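Local structure of lactococcus lactis MG1363 DpsA (Lactococcus lactis, 1ZS3) at the interface of chains A and B. The protein is a dodecameric Dps protein that binds DNA, for which its N-terminal helix is required, and probably protects it during oxidative stress. Coordinates in Å, arbitrary orientation; residue numbers count along the deposited sequence, not the author numbering. Chains: chain A/B, Lactococcus lactis MG1363 DpsA.

The interface of chains A and B. Residues chain A 10-11, 14, 86, 88, 92; chain B 51, 104, 107-108.
A:Val86, in an extended loop conformation (phi -139°, psi 137°), offers its backbone to B:Tyr51, while helix 5-23 of chain A supplies A:Lys10, A:Tyr11 and A:Glu14 to the 3-10 helix 104-108 of chain B. The patch belongs to a two-fold symmetric interface within the dodecamer, twinned when the chains are exchanged, and probably holds the N-terminal helix required for DNA binding against the neighbouring subunit. B:Tyr51 OH donates to the carbonyl O of A:Val86 (2.6 Å), meeting a lone pair in the carbonyl plane, and accepts from its amide N (2.7 Å). A tyrosine suits this spot because its hydroxyl can give and take at once, so the polar recognition is of main-chain atoms; A:Ser88 CB meets the ring edge. B:Lys107 CB lies over the centre of one face and probably helps to hold the ring in place. The lysine side chain runs nearly straight to CE, then turns at its last bond, bringing the ammonium NZ tip to tip with A:Glu92 in a salt bridge to OE1, on the carboxylate's syn lone pair, at 3.0 Å. Its length suits this reach; weak hydrogen bonds from NZ to A:Ser88 OG and A:Val86 O may add support. B:Pro104, compact and apolar, lies near the outer end of the A:Tyr11 ring, its CB 3.9 Å from A:Tyr11 OH. B:Tyr108 stands between two lysine chains: A:Lys10 CB sits over the centre of one face, 3.8 Å from the centroid, in a CH-pi contact, and B:Lys107 CG lies toward the rim of the other. Its hydroxyl donates to A:Glu14, whose carboxylate plane is turned 45° from the ring. An alanine in place of B:Tyr108 would probably leave this carboxylate without its phenol donor and open a gap beneath the A:Lys10 methylenes. The phenol bond uses the anti lone pair of A:Glu14 OE2, 2.7 Å from B:Tyr108 OH.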
loop_
_atom_site.group_PDB
_atom_site.type_symbol
_atom_site.label_atom_id
_atom_site.label_comp_id
_atom_site.label_asym_id
_atom_site.label_seq_id
_atom_site.Cartn_x
_atom_site.Cartn_y
_atom_site.Cartn_z
ATOM N N LYS A 10 -24.751 42.602 4.853
ATOM C CA LYS A 10 -24.695 41.170 5.177
ATOM C C LYS A 10 -24.053 40.959 6.556
ATOM O O LYS A 10 -24.528 40.144 7.344
ATOM C CB LYS A 10 -23.951 40.396 4.072
ATOM C CG LYS A 10 -24.795 40.100 2.812
ATOM C CD LYS A 10 -23.964 39.393 1.683
ATOM C CE LYS A 10 -24.489 37.961 1.322
ATOM N NZ LYS A 10 -24.785 37.778 -0.141
ATOM N N TYR A 11 -23.000 41.742 6.856
ATOM C CA TYR A 11 -22.277 41.630 8.157
ATOM C C TYR A 11 -23.076 42.167 9.378
ATOM O O TYR A 11 -23.089 41.556 10.458
ATOM C CB TYR A 11 -20.913 42.338 8.073
ATOM C CG TYR A 11 -20.079 42.163 9.332
ATOM C CD1 TYR A 11 -19.591 43.253 10.054
ATOM C CD2 TYR A 11 -19.828 40.889 9.837
ATOM C CE1 TYR A 11 -18.856 43.067 11.235
ATOM C CE2 TYR A 11 -19.103 40.703 11.002
ATOM C CZ TYR A 11 -18.626 41.787 11.691
ATOM O OH TYR A 11 -17.910 41.561 12.828
ATOM N N GLU A 14 -25.737 39.798 10.203
ATOM C CA GLU A 14 -25.185 38.582 10.791
ATOM C C GLU A 14 -24.987 38.806 12.271
ATOM O O GLU A 14 -25.425 37.983 13.062
ATOM C CB GLU A 14 -23.851 38.242 10.125
ATOM C CG GLU A 14 -23.057 37.098 10.764
ATOM C CD GLU A 14 -21.546 37.246 10.630
ATOM O OE1 GLU A 14 -20.867 37.211 11.677
ATOM O OE2 GLU A 14 -21.047 37.378 9.489
ATOM N N VAL A 86 -20.138 30.592 11.313
ATOM C CA VAL A 86 -19.054 29.985 12.048
ATOM C C VAL A 86 -18.003 31.035 12.387
ATOM O O VAL A 86 -17.660 31.875 11.542
ATOM C CB VAL A 86 -18.514 28.794 11.205
ATOM C CG1 VAL A 86 -17.009 28.671 11.251
ATOM C CG2 VAL A 86 -19.180 27.502 11.664
ATOM N N SER A 88 -14.511 32.614 12.569
ATOM C CA SER A 88 -13.422 32.367 11.636
ATOM C C SER A 88 -12.295 33.390 11.700
ATOM O O SER A 88 -11.544 33.534 10.707
ATOM C CB SER A 88 -14.002 32.382 10.232
ATOM O OG SER A 88 -14.473 33.666 9.883
ATOM N N GLU A 92 -12.981 36.772 16.916
ATOM C CA GLU A 92 -14.155 36.009 17.348
ATOM C C GLU A 92 -13.771 34.801 18.212
ATOM O O GLU A 92 -14.554 34.413 19.071
ATOM C CB GLU A 92 -15.061 35.557 16.204
ATOM C CG GLU A 92 -14.821 36.181 14.843
ATOM C CD GLU A 92 -16.020 36.078 13.932
ATOM O OE1 GLU A 92 -15.787 35.966 12.711
ATOM O OE2 GLU A 92 -17.176 36.058 14.426
ATOM N N TYR B 51 -15.406 29.204 3.837
ATOM C CA TYR B 51 -16.426 30.151 3.314
ATOM C C TYR B 51 -16.413 30.362 1.814
ATOM O O TYR B 51 -17.440 30.731 1.273
ATOM C CB TYR B 51 -16.354 31.520 4.009
ATOM C CG TYR B 51 -16.973 31.512 5.387
ATOM C CD1 TYR B 51 -18.347 31.402 5.547
ATOM C CD2 TYR B 51 -16.188 31.634 6.513
ATOM C CE1 TYR B 51 -18.926 31.405 6.791
ATOM C CE2 TYR B 51 -16.743 31.646 7.768
ATOM C CZ TYR B 51 -18.114 31.516 7.912
ATOM O OH TYR B 51 -18.654 31.503 9.185
ATOM N N PRO B 104 -13.408 39.600 9.811
ATOM C CA PRO B 104 -14.632 38.785 9.847
ATOM C C PRO B 104 -15.577 38.993 8.651
ATOM O O PRO B 104 -16.443 38.162 8.377
ATOM C CB PRO B 104 -15.323 39.225 11.156
ATOM C CG PRO B 104 -14.270 39.879 11.963
ATOM C CD PRO B 104 -13.304 40.501 10.972
ATOM N N LYS B 107 -15.830 36.498 4.993
ATOM C CA LYS B 107 -16.815 35.444 4.634
ATOM C C LYS B 107 -17.690 35.753 3.419
ATOM O O LYS B 107 -18.195 34.846 2.772
ATOM C CB LYS B 107 -17.710 34.984 5.795
ATOM C CG LYS B 107 -17.872 35.912 7.018
ATOM C CD LYS B 107 -18.601 35.112 8.129
ATOM C CE LYS B 107 -18.411 35.762 9.476
ATOM N NZ LYS B 107 -17.419 35.045 10.369
ATOM N N TYR B 108 -17.871 37.028 3.084
ATOM C CA TYR B 108 -18.746 37.451 1.969
ATOM C C TYR B 108 -17.989 38.020 0.803
ATOM O O TYR B 108 -18.648 38.499 -0.107
ATOM C CB TYR B 108 -19.797 38.510 2.411
ATOM C CG TYR B 108 -20.525 38.160 3.671
ATOM C CD1 TYR B 108 -21.480 37.140 3.678
ATOM C CD2 TYR B 108 -20.254 38.828 4.854
ATOM C CE1 TYR B 108 -22.171 36.806 4.833
ATOM C CE2 TYR B 108 -20.919 38.507 6.014
ATOM C CZ TYR B 108 -21.885 37.497 6.014
ATOM O OH TYR B 108 -22.548 37.184 7.197
#